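Local atomic coordinates of peroxiredoxin (Akkermansia muciniphila, PDB entry 6KHX), a protein that probably reduces hydrogen peroxide and organic hydroperoxides through redox-active cysteines, as a typical 2-Cys peroxiredoxin of the thioredoxin-fold AhpC/TSA family. Residues 1-9 with 141-152; 171-182 with 187-196. All blocks are in the same frame, centred on the assembly; numbering follows the deposited sequence.

Interaction 1. Residues 1-9 with 141-152; sequences MLLIGKPAP and FLIDKDGIVRHQ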
loop_
_atom_site.group_PDB
_atom_site.type_symbol
_atom_site.label_atom_id
_atom_site.label_comp_id
_atom_site.label_asym_id
_atom_site.label_seq_id
_atom_site.Cartn_x
_atom_site.Cartn_y
_atom_site.Cartn_z
ATOM N N MET B 1 -8.882 28.189 4.269
ATOM C CA MET B 1 -7.853 27.798 5.224
ATOM C C MET B 1 -7.885 28.739 6.438
ATOM O O MET B 1 -8.262 29.908 6.309
ATOM C CB MET B 1 -6.485 27.821 4.513
ATOM C CG MET B 1 -5.245 27.872 5.393
ATOM S SD MET B 1 -4.896 26.330 6.269
ATOM C CE MET B 1 -3.347 26.736 7.092
ATOM N N LEU B 2 -7.463 28.245 7.607
ATOM C CA LEU B 2 -7.437 29.034 8.840
ATOM C C LEU B 2 -6.023 29.559 9.047
ATOM O O LEU B 2 -5.108 28.792 9.363
ATOM C CB LEU B 2 -7.896 28.218 10.043
ATOM C CG LEU B 2 -7.853 28.991 11.364
ATOM C CD1 LEU B 2 -8.686 30.258 11.294
ATOM C CD2 LEU B 2 -8.335 28.109 12.500
ATOM N N LEU B 3 -5.847 30.865 8.879
ATOM C CA LEU B 3 -4.532 31.464 8.983
ATOM C C LEU B 3 -4.315 32.266 10.259
ATOM O O LEU B 3 -3.177 32.676 10.513
ATOM C CB LEU B 3 -4.282 32.367 7.768
ATOM C CG LEU B 3 -4.182 31.631 6.430
ATOM C CD1 LEU B 3 -4.034 32.615 5.277
ATOM C CD2 LEU B 3 -3.036 30.638 6.440
ATOM N N ILE B 4 -5.356 32.486 11.071
ATOM C CA ILE B 4 -5.208 33.298 12.279
ATOM C C ILE B 4 -4.183 32.668 13.211
ATOM O O ILE B 4 -4.269 31.483 13.557
ATOM C CB ILE B 4 -6.560 33.480 12.983
ATOM C CG1 ILE B 4 -7.536 34.201 12.060
ATOM C CG2 ILE B 4 -6.383 34.275 14.268
ATOM C CD1 ILE B 4 -7.111 35.587 11.695
ATOM N N GLY B 5 -3.212 33.471 13.639
ATOM C CA GLY B 5 -2.152 32.996 14.496
ATOM C C GLY B 5 -1.014 32.322 13.772
ATOM O O GLY B 5 -0.049 31.904 14.424
ATOM N N LYS B 6 -1.083 32.225 12.449
ATOM C CA LYS B 6 -0.093 31.561 11.626
ATOM C C LYS B 6 0.543 32.560 10.671
ATOM O O LYS B 6 -0.052 33.597 10.359
ATOM C CB LYS B 6 -0.734 30.416 10.829
ATOM C CG LYS B 6 -1.248 29.291 11.691
ATOM C CD LYS B 6 -2.102 28.333 10.893
ATOM C CE LYS B 6 -2.805 27.341 11.808
ATOM N NZ LYS B 6 -3.877 26.606 11.079
ATOM N N PRO B 7 1.755 32.286 10.193
ATOM C CA PRO B 7 2.392 33.215 9.252
ATOM C C PRO B 7 1.614 33.315 7.947
ATOM O O PRO B 7 1.111 32.319 7.419
ATOM C CB PRO B 7 3.785 32.608 9.032
ATOM C CG PRO B 7 3.720 31.228 9.574
ATOM C CD PRO B 7 2.673 31.226 10.635
ATOM N N ALA B 8 1.504 34.537 7.440
ATOM C CA ALA B 8 0.926 34.728 6.125
ATOM C C ALA B 8 1.803 34.012 5.102
ATOM O O ALA B 8 3.011 34.278 5.042
ATOM C CB ALA B 8 0.822 36.217 5.798
ATOM N N PRO B 9 1.243 33.129 4.276
ATOM C CA PRO B 9 2.080 32.351 3.357
ATOM C C PRO B 9 2.949 33.243 2.487
ATOM O O PRO B 9 2.515 34.283 1.988
ATOM C CB PRO B 9 1.060 31.559 2.531
ATOM C CG PRO B 9 -0.097 31.394 3.453
ATOM C CD PRO B 9 -0.160 32.681 4.252
ATOM N N PHE B 141 -6.905 40.244 4.505
ATOM C CA PHE B 141 -6.087 39.757 5.608
ATOM C C PHE B 141 -5.333 40.909 6.247
ATOM O O PHE B 141 -4.771 41.765 5.547
ATOM C CB PHE B 141 -5.077 38.684 5.155
ATOM C CG PHE B 141 -5.709 37.508 4.474
ATOM C CD1 PHE B 141 -6.072 37.574 3.135
ATOM C CD2 PHE B 141 -5.967 36.347 5.179
ATOM C CE1 PHE B 141 -6.665 36.503 2.514
ATOM C CE2 PHE B 141 -6.563 35.269 4.564
ATOM C CZ PHE B 141 -6.910 35.344 3.229
ATOM N N LEU B 142 -5.330 40.919 7.580
ATOM C CA LEU B 142 -4.488 41.806 8.371
ATOM C C LEU B 142 -3.277 41.014 8.860
ATOM O O LEU B 142 -3.430 40.000 9.550
ATOM C CB LEU B 142 -5.266 42.385 9.550
ATOM C CG LEU B 142 -4.416 43.267 10.468
ATOM C CD1 LEU B 142 -3.766 44.387 9.657
ATOM C CD2 LEU B 142 -5.237 43.818 11.623
ATOM N N ILE B 143 -2.081 41.467 8.489
ATOM C CA ILE B 143 -0.824 40.803 8.812
ATOM C C ILE B 143 -0.006 41.749 9.680
ATOM O O ILE B 143 0.221 42.900 9.292
ATOM C CB ILE B 143 -0.055 40.432 7.530
ATOM C CG1 ILE B 143 -0.944 39.614 6.588
ATOM C CG2 ILE B 143 1.209 39.680 7.861
ATOM C CD1 ILE B 143 -0.413 39.532 5.177
ATOM N N ASP B 144 0.430 41.281 10.851
ATOM C CA ASP B 144 1.180 42.163 11.740
ATOM C C ASP B 144 2.649 42.223 11.308
ATOM O O ASP B 144 3.061 41.624 10.309
ATOM C CB ASP B 144 0.993 41.754 13.208
ATOM C CG ASP B 144 1.657 40.423 13.579
ATOM O OD1 ASP B 144 2.577 39.946 12.876
ATOM O OD2 ASP B 144 1.240 39.842 14.608
ATOM N N LYS B 145 3.454 42.974 12.063
ATOM C CA LYS B 145 4.845 43.169 11.675
ATOM C C LYS B 145 5.665 41.887 11.765
ATOM O O LYS B 145 6.767 41.837 11.210
ATOM C CB LYS B 145 5.488 44.264 12.522
ATOM C CG LYS B 145 5.020 45.662 12.167
ATOM C CD LYS B 145 5.789 46.701 12.963
ATOM C CE LYS B 145 5.331 48.112 12.659
ATOM N NZ LYS B 145 6.114 49.093 13.457
ATOM N N ASP B 146 5.169 40.861 12.452
ATOM C CA ASP B 146 5.838 39.567 12.471
ATOM C C ASP B 146 5.424 38.672 11.304
ATOM O O ASP B 146 5.918 37.542 11.200
ATOM C CB ASP B 146 5.544 38.838 13.788
ATOM C CG ASP B 146 6.156 39.528 14.998
ATOM O OD1 ASP B 146 7.240 40.143 14.875
ATOM O OD2 ASP B 146 5.544 39.436 16.084
ATOM N N GLY B 147 4.529 39.144 10.434
ATOM C CA GLY B 147 4.045 38.345 9.327
ATOM C C GLY B 147 2.935 37.382 9.679
ATOM O O GLY B 147 2.639 36.478 8.890
ATOM N N ILE B 148 2.304 37.552 10.842
ATOM C CA ILE B 148 1.258 36.659 11.336
ATOM C C ILE B 148 -0.113 37.262 11.052
ATOM O O ILE B 148 -0.332 38.466 11.245
ATOM C CB ILE B 148 1.459 36.381 12.838
ATOM C CG1 ILE B 148 2.850 35.775 13.053
ATOM C CG2 ILE B 148 0.372 35.458 13.370
ATOM C CD1 ILE B 148 3.322 35.827 14.465
ATOM N N VAL B 149 -1.037 36.423 10.588
ATOM C CA VAL B 149 -2.395 36.855 10.267
ATOM C C VAL B 149 -3.185 37.029 11.559
ATOM O O VAL B 149 -3.293 36.099 12.364
ATOM C CB VAL B 149 -3.088 35.853 9.328
ATOM C CG1 VAL B 149 -4.533 36.283 9.052
ATOM C CG2 VAL B 149 -2.315 35.713 8.017
ATOM N N ARG B 150 -3.759 38.221 11.748
ATOM C CA ARG B 150 -4.553 38.527 12.928
ATOM C C ARG B 150 -6.035 38.693 12.636
ATOM O O ARG B 150 -6.846 38.602 13.566
ATOM C CB ARG B 150 -4.038 39.809 13.595
ATOM C CG ARG B 150 -2.608 39.704 14.069
ATOM C CD ARG B 150 -2.538 38.668 15.168
ATOM N NE ARG B 150 -1.175 38.414 15.608
ATOM C CZ ARG B 150 -0.844 37.428 16.432
ATOM N NH1 ARG B 150 -1.786 36.611 16.890
ATOM N NH2 ARG B 150 0.425 37.248 16.788
ATOM N N HIS B 151 -6.407 38.879 11.373
ATOM C CA HIS B 151 -7.794 39.084 10.988
ATOM C C HIS B 151 -7.940 38.709 9.520
ATOM O O HIS B 151 -7.091 39.069 8.698
ATOM C CB HIS B 151 -8.209 40.540 11.236
ATOM C CG HIS B 151 -9.365 41.000 10.403
ATOM N ND1 HIS B 151 -10.677 40.781 10.763
ATOM C CD2 HIS B 151 -9.404 41.690 9.237
ATOM C CE1 HIS B 151 -11.474 41.302 9.848
ATOM N NE2 HIS B 151 -10.728 41.863 8.913
ATOM N N GLN B 152 -9.017 37.992 9.195
ATOM C CA GLN B 152 -9.301 37.660 7.808
ATOM C C GLN B 152 -10.802 37.720 7.569
ATOM O O GLN B 152 -11.609 37.471 8.472
ATOM C CB GLN B 152 -8.762 36.280 7.410
ATOM C CG GLN B 152 -9.390 35.120 8.147
ATOM C CD GLN B 152 -8.956 33.785 7.574
ATOM O OE1 GLN B 152 -8.030 33.144 8.082
ATOM N NE2 GLN B 152 -9.603 33.373 6.483
HETATM O O HOH W 1 -9.329 31.306 3.798
HETATM O O HOH W 2 4.704 35.639 6.867
#
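Gln152 reaches across to the N-terminal segment with its amide oxygen: Leu3 N donates to Gln152 OE1 over 3.3 Å, nearly straight on to the C=O. The glutamine can do this because its CG sits between the backbone N and the carbonyl carbon (chi1 64°) and the chain then runs extended from CG. From Gly5 onward the backbone takes over, with Gly5 N bonded to Val149 O (2.9 Å), Val149 N to Lys6 O (3.0 Å) and Ala8 N to Gly147 O (2.7 Å). A water also joins Ala8 O to Gly147 O.

Val149 splits its two methyls between neighbours. CG1, anti to the backbone N (chi1 177°), meets Ile4 CD1, while CG2 packs on Leu3 CB and Ala8 CB. Ile4 CD1 continues past Val149 to rest against the backbone at Arg150 and His151. Leu3 CD1 touches Phe141 CE2 at 3.7 Å, the two side chains crossing obliquely, and Ala8 CB fits against Ile143 CD1 at 3.6 Å. Ile148 CG2 lies against Gly5 C and also over one face of the Arg150 guanidinium, whose NE is salt-bridged to Asp144 OD2 and whose NH1 pairs with Asp156 of the second subunit. This is the N-terminal segment laid along the final beta hairpin, 138-143 and 149-155, of the thioredoxin-fold sheet in a peroxiredoxin.

Interaction 2. Residues 171-182 with 187-196; sequences DALQHFELYGEV and WHKGEAAMTP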
loop_
_atom_site.group_PDB
_atom_site.type_symbol
_atom_site.label_atom_id
_atom_site.label_comp_id
_atom_site.label_asym_id
_atom_site.label_seq_id
_atom_site.Cartn_x
_atom_site.Cartn_y
_atom_site.Cartn_z
ATOM N N ASP B 171 -6.718 49.469 14.024
ATOM C CA ASP B 171 -6.618 50.212 15.275
ATOM C C ASP B 171 -6.750 49.284 16.473
ATOM O O ASP B 171 -6.049 49.455 17.474
ATOM C CB ASP B 171 -7.664 51.328 15.328
ATOM C CG ASP B 171 -7.309 52.503 14.428
ATOM O OD1 ASP B 171 -6.105 52.687 14.127
ATOM O OD2 ASP B 171 -8.228 53.250 14.028
ATOM N N ALA B 172 -7.635 48.291 16.390
ATOM C CA ALA B 172 -7.775 47.354 17.500
ATOM C C ALA B 172 -6.501 46.535 17.699
ATOM O O ALA B 172 -6.037 46.357 18.834
ATOM C CB ALA B 172 -8.977 46.440 17.270
ATOM N N LEU B 173 -5.916 46.031 16.609
ATOM C CA LEU B 173 -4.686 45.255 16.735
ATOM C C LEU B 173 -3.576 46.099 17.347
ATOM O O LEU B 173 -2.873 45.654 18.265
ATOM C CB LEU B 173 -4.251 44.710 15.374
ATOM C CG LEU B 173 -2.854 44.072 15.410
ATOM C CD1 LEU B 173 -2.865 42.856 16.309
ATOM C CD2 LEU B 173 -2.331 43.711 14.022
ATOM N N GLN B 174 -3.414 47.333 16.859
ATOM C CA GLN B 174 -2.350 48.192 17.367
ATOM C C GLN B 174 -2.596 48.576 18.822
ATOM O O GLN B 174 -1.651 48.655 19.616
ATOM C CB GLN B 174 -2.217 49.434 16.487
ATOM C CG GLN B 174 -1.587 49.138 15.131
ATOM C CD GLN B 174 -1.571 50.338 14.206
ATOM O OE1 GLN B 174 -2.157 51.378 14.508
ATOM N NE2 GLN B 174 -0.887 50.204 13.074
ATOM N N HIS B 175 -3.856 48.794 19.201
ATOM C CA HIS B 175 -4.152 49.096 20.594
ATOM C C HIS B 175 -3.806 47.925 21.500
ATOM O O HIS B 175 -3.202 48.111 22.565
ATOM C CB HIS B 175 -5.622 49.476 20.759
ATOM C CG HIS B 175 -5.967 49.907 22.147
ATOM N ND1 HIS B 175 -5.989 51.231 22.529
ATOM C CD2 HIS B 175 -6.285 49.192 23.251
ATOM C CE1 HIS B 175 -6.313 51.313 23.806
ATOM N NE2 HIS B 175 -6.497 50.089 24.269
ATOM N N PHE B 176 -4.176 46.705 21.099
ATOM C CA PHE B 176 -3.829 45.549 21.919
ATOM C C PHE B 176 -2.317 45.380 22.007
ATOM O O PHE B 176 -1.782 45.017 23.061
ATOM C CB PHE B 176 -4.472 44.277 21.363
ATOM C CG PHE B 176 -4.003 43.021 22.046
ATOM C CD1 PHE B 176 -4.470 42.690 23.305
ATOM C CD2 PHE B 176 -3.083 42.185 21.438
ATOM C CE1 PHE B 176 -4.038 41.542 23.943
ATOM C CE2 PHE B 176 -2.643 41.030 22.073
ATOM C CZ PHE B 176 -3.121 40.712 23.327
ATOM N N GLU B 177 -1.612 45.644 20.907
ATOM C CA GLU B 177 -0.160 45.525 20.924
ATOM C C GLU B 177 0.475 46.551 21.854
ATOM O O GLU B 177 1.428 46.233 22.574
ATOM C CB GLU B 177 0.387 45.660 19.507
ATOM C CG GLU B 177 0.124 44.438 18.647
ATOM C CD GLU B 177 0.607 44.630 17.233
ATOM O OE1 GLU B 177 0.681 45.794 16.792
ATOM O OE2 GLU B 177 0.941 43.623 16.575
ATOM N N LEU B 178 -0.047 47.784 21.861
ATOM C CA LEU B 178 0.544 48.856 22.659
ATOM C C LEU B 178 0.231 48.701 24.141
ATOM O O LEU B 178 1.136 48.757 24.980
ATOM C CB LEU B 178 0.051 50.217 22.164
ATOM C CG LEU B 178 0.794 50.882 21.003
ATOM C CD1 LEU B 178 0.041 52.120 20.523
ATOM C CD2 LEU B 178 2.209 51.236 21.418
ATOM N N TYR B 179 -1.047 48.537 24.490
ATOM C CA TYR B 179 -1.465 48.604 25.883
ATOM C C TYR B 179 -1.811 47.255 26.488
ATOM O O TYR B 179 -2.046 47.188 27.698
ATOM C CB TYR B 179 -2.668 49.544 26.039
ATOM C CG TYR B 179 -2.440 50.903 25.426
ATOM C CD1 TYR B 179 -1.639 51.845 26.061
ATOM C CD2 TYR B 179 -3.015 51.244 24.209
ATOM C CE1 TYR B 179 -1.419 53.093 25.501
ATOM C CE2 TYR B 179 -2.798 52.492 23.639
ATOM C CZ TYR B 179 -2.002 53.410 24.292
ATOM O OH TYR B 179 -1.786 54.649 23.736
ATOM N N GLY B 180 -1.825 46.181 25.700
ATOM C CA GLY B 180 -2.229 44.896 26.234
ATOM C C GLY B 180 -3.687 44.789 26.609
ATOM O O GLY B 180 -4.081 43.806 27.246
ATOM N N GLU B 181 -4.495 45.782 26.252
ATOM C CA GLU B 181 -5.930 45.758 26.494
ATOM C C GLU B 181 -6.637 45.096 25.317
ATOM O O GLU B 181 -6.335 45.392 24.157
ATOM C CB GLU B 181 -6.456 47.181 26.687
ATOM C CG GLU B 181 -5.903 47.908 27.906
ATOM C CD GLU B 181 -6.343 49.364 27.972
ATOM O OE1 GLU B 181 -6.723 49.926 26.924
ATOM O OE2 GLU B 181 -6.312 49.949 29.075
ATOM N N VAL B 182 -7.572 44.203 25.612
ATOM C CA VAL B 182 -8.353 43.588 24.546
ATOM C C VAL B 182 -9.472 44.544 24.151
ATOM O O VAL B 182 -9.989 45.309 24.974
ATOM C CB VAL B 182 -8.887 42.206 24.976
ATOM C CG1 VAL B 182 -7.726 41.267 25.243
ATOM C CG2 VAL B 182 -9.765 42.314 26.208
ATOM N N TRP B 187 -15.469 48.409 19.265
ATOM C CA TRP B 187 -14.477 49.353 19.756
ATOM C C TRP B 187 -13.890 50.173 18.613
ATOM O O TRP B 187 -13.623 49.659 17.522
ATOM C CB TRP B 187 -13.372 48.607 20.503
ATOM C CG TRP B 187 -12.293 49.508 21.023
ATOM C CD1 TRP B 187 -12.234 50.092 22.257
ATOM C CD2 TRP B 187 -11.104 49.907 20.333
ATOM N NE1 TRP B 187 -11.087 50.843 22.370
ATOM C CE2 TRP B 187 -10.375 50.743 21.204
ATOM C CE3 TRP B 187 -10.585 49.641 19.061
ATOM C CZ2 TRP B 187 -9.159 51.318 20.845
ATOM C CZ3 TRP B 187 -9.376 50.216 18.701
ATOM C CH2 TRP B 187 -8.677 51.046 19.591
ATOM N N HIS B 188 -13.689 51.464 18.877
ATOM C CA HIS B 188 -13.014 52.370 17.961
ATOM C C HIS B 188 -11.914 53.101 18.712
ATOM O O HIS B 188 -11.924 53.184 19.942
ATOM C CB HIS B 188 -13.979 53.389 17.322
ATOM C CG HIS B 188 -14.955 52.785 16.360
ATOM N ND1 HIS B 188 -16.123 52.171 16.763
ATOM C CD2 HIS B 188 -14.934 52.704 15.007
ATOM C CE1 HIS B 188 -16.778 51.736 15.700
ATOM N NE2 HIS B 188 -16.078 52.046 14.622
ATOM N N LYS B 189 -10.957 53.623 17.952
ATOM C CA LYS B 189 -9.839 54.333 18.553
ATOM C C LYS B 189 -10.353 55.513 19.367
ATOM O O LYS B 189 -11.199 56.285 18.905
ATOM C CB LYS B 189 -8.863 54.799 17.472
ATOM C CG LYS B 189 -7.521 55.275 18.009
ATOM C CD LYS B 189 -6.515 55.463 16.879
ATOM C CE LYS B 189 -5.136 55.830 17.407
ATOM N NZ LYS B 189 -4.139 55.950 16.303
ATOM N N GLY B 190 -9.867 55.620 20.604
ATOM C CA GLY B 190 -10.286 56.638 21.538
ATOM C C GLY B 190 -11.299 56.177 22.568
ATOM O O GLY B 190 -11.450 56.835 23.605
ATOM N N GLU B 191 -11.978 55.061 22.325
ATOM C CA GLU B 191 -12.937 54.541 23.284
ATOM C C GLU B 191 -12.244 53.622 24.283
ATOM O O GLU B 191 -11.070 53.267 24.140
ATOM C CB GLU B 191 -14.079 53.813 22.571
ATOM C CG GLU B 191 -14.884 54.706 21.636
ATOM C CD GLU B 191 -15.924 53.941 20.840
ATOM O OE1 GLU B 191 -16.153 52.746 21.139
ATOM O OE2 GLU B 191 -16.519 54.542 19.918
ATOM N N ALA B 192 -12.994 53.242 25.314
ATOM C CA ALA B 192 -12.434 52.442 26.394
ATOM C C ALA B 192 -12.229 51.000 25.951
ATOM O O ALA B 192 -13.157 50.354 25.454
ATOM C CB ALA B 192 -13.350 52.487 27.615
ATOM N N ALA B 193 -11.005 50.496 26.130
ATOM C CA ALA B 193 -10.726 49.081 25.913
ATOM C C ALA B 193 -10.953 48.325 27.216
ATOM O O ALA B 193 -11.754 48.760 28.049
ATOM C CB ALA B 193 -9.310 48.870 25.385
ATOM N N MET B 194 -10.257 47.210 27.424
ATOM C CA MET B 194 -10.556 46.362 28.568
ATOM C C MET B 194 -9.316 45.597 29.005
ATOM O O MET B 194 -8.522 45.155 28.170
ATOM C CB MET B 194 -11.685 45.383 28.232
ATOM C CG MET B 194 -12.023 44.397 29.335
ATOM S SD MET B 194 -13.211 43.183 28.743
ATOM C CE MET B 194 -14.224 44.241 27.716
ATOM N N THR B 195 -9.159 45.448 30.318
ATOM C CA THR B 195 -8.103 44.616 30.881
ATOM C C THR B 195 -8.510 43.145 30.844
ATOM O O THR B 195 -9.555 42.784 31.394
ATOM C CB THR B 195 -7.817 45.033 32.320
ATOM O OG1 THR B 195 -7.341 46.383 32.339
ATOM C CG2 THR B 195 -6.785 44.120 32.952
ATOM N N PRO B 196 -7.698 42.264 30.251
ATOM C CA PRO B 196 -8.078 40.845 30.195
ATOM C C PRO B 196 -7.954 40.144 31.539
ATOM O O PRO B 196 -7.019 39.369 31.765
ATOM C CB PRO B 196 -7.104 40.264 29.162
ATOM C CG PRO B 196 -5.923 41.162 29.203
ATOM C CD PRO B 196 -6.467 42.539 29.489
#
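The His175 imidazole has Trp187 CZ2 over one face, 3.5 Å above the plane and offset toward the rim, and Tyr179 CD2 over the opposite face. The two rings, His175 and the six-membered ring of Trp187, meet obliquely, their planes at 53°. At the rim of the imidazole, where Glu181 O also lies in plane, NE2 donates in the ring plane to Glu181 OE1 (2.7 Å), which it meets on the anti side of the carboxylate. Ala193 CB tucks in beside this bond, touching both His175 NE2 and Glu181 OE1. The Trp187 indole presents its edge to Asp171 C and Ala192 C, lies against Ala172 through CE3 and CZ3, and has Lys189 N over one face; its NE1 bonds to Glu191 O at 3.0 Å from above the carbonyl plane.

Trp187 CG stands anti to the backbone N (chi1 179°), which carries the indole back to helix 163-179. The chain has left that helix at Gly180, where phi turns positive, and the segment 187-196 folds back beside it, part of the C-terminal extension that follows the thioredoxin fold in peroxiredoxins of this kind. An alanine in place of His175 removes the donor to Glu181 OE1 and the ring that Trp187 CZ2 packs on, and the carboxylate would probably be set free to turn.

Farther along, Val182 N makes a weak bond to Met194 O (2.9 Å), an antiparallel bridge flanked by Val182 CG1 on Pro196 CB. Asp171, salt-bridged to Arg66, is crossed at about a right angle by the aliphatic chain of Lys189. Val48 and Phe47 of the second subunit pack on Val182 and Pro196 respectively.

Interaction 1 closes before interaction 2 opens along the chain, and their centres lie 19 Å apart. Helix 163-179 is the next regular element after strand 149-155, and the two contacts touch where that helix packs on the sheet: Leu142 CD2 meets Leu173 CD2 at 3.8 Å, and Asp144 and Arg150 also lie against Leu173. The first involves the sheet strand that is outermost within the chain, the second the C-terminal extension, farther from the chain's centre. Both reach the second subunit, at His151 and Gln152 through an antiparallel pairing that carries the sheet across the interface, and in interaction 2 through packing of Phe176, Val182, Met194 and Pro196, so the dimer contact runs from sheet to extension.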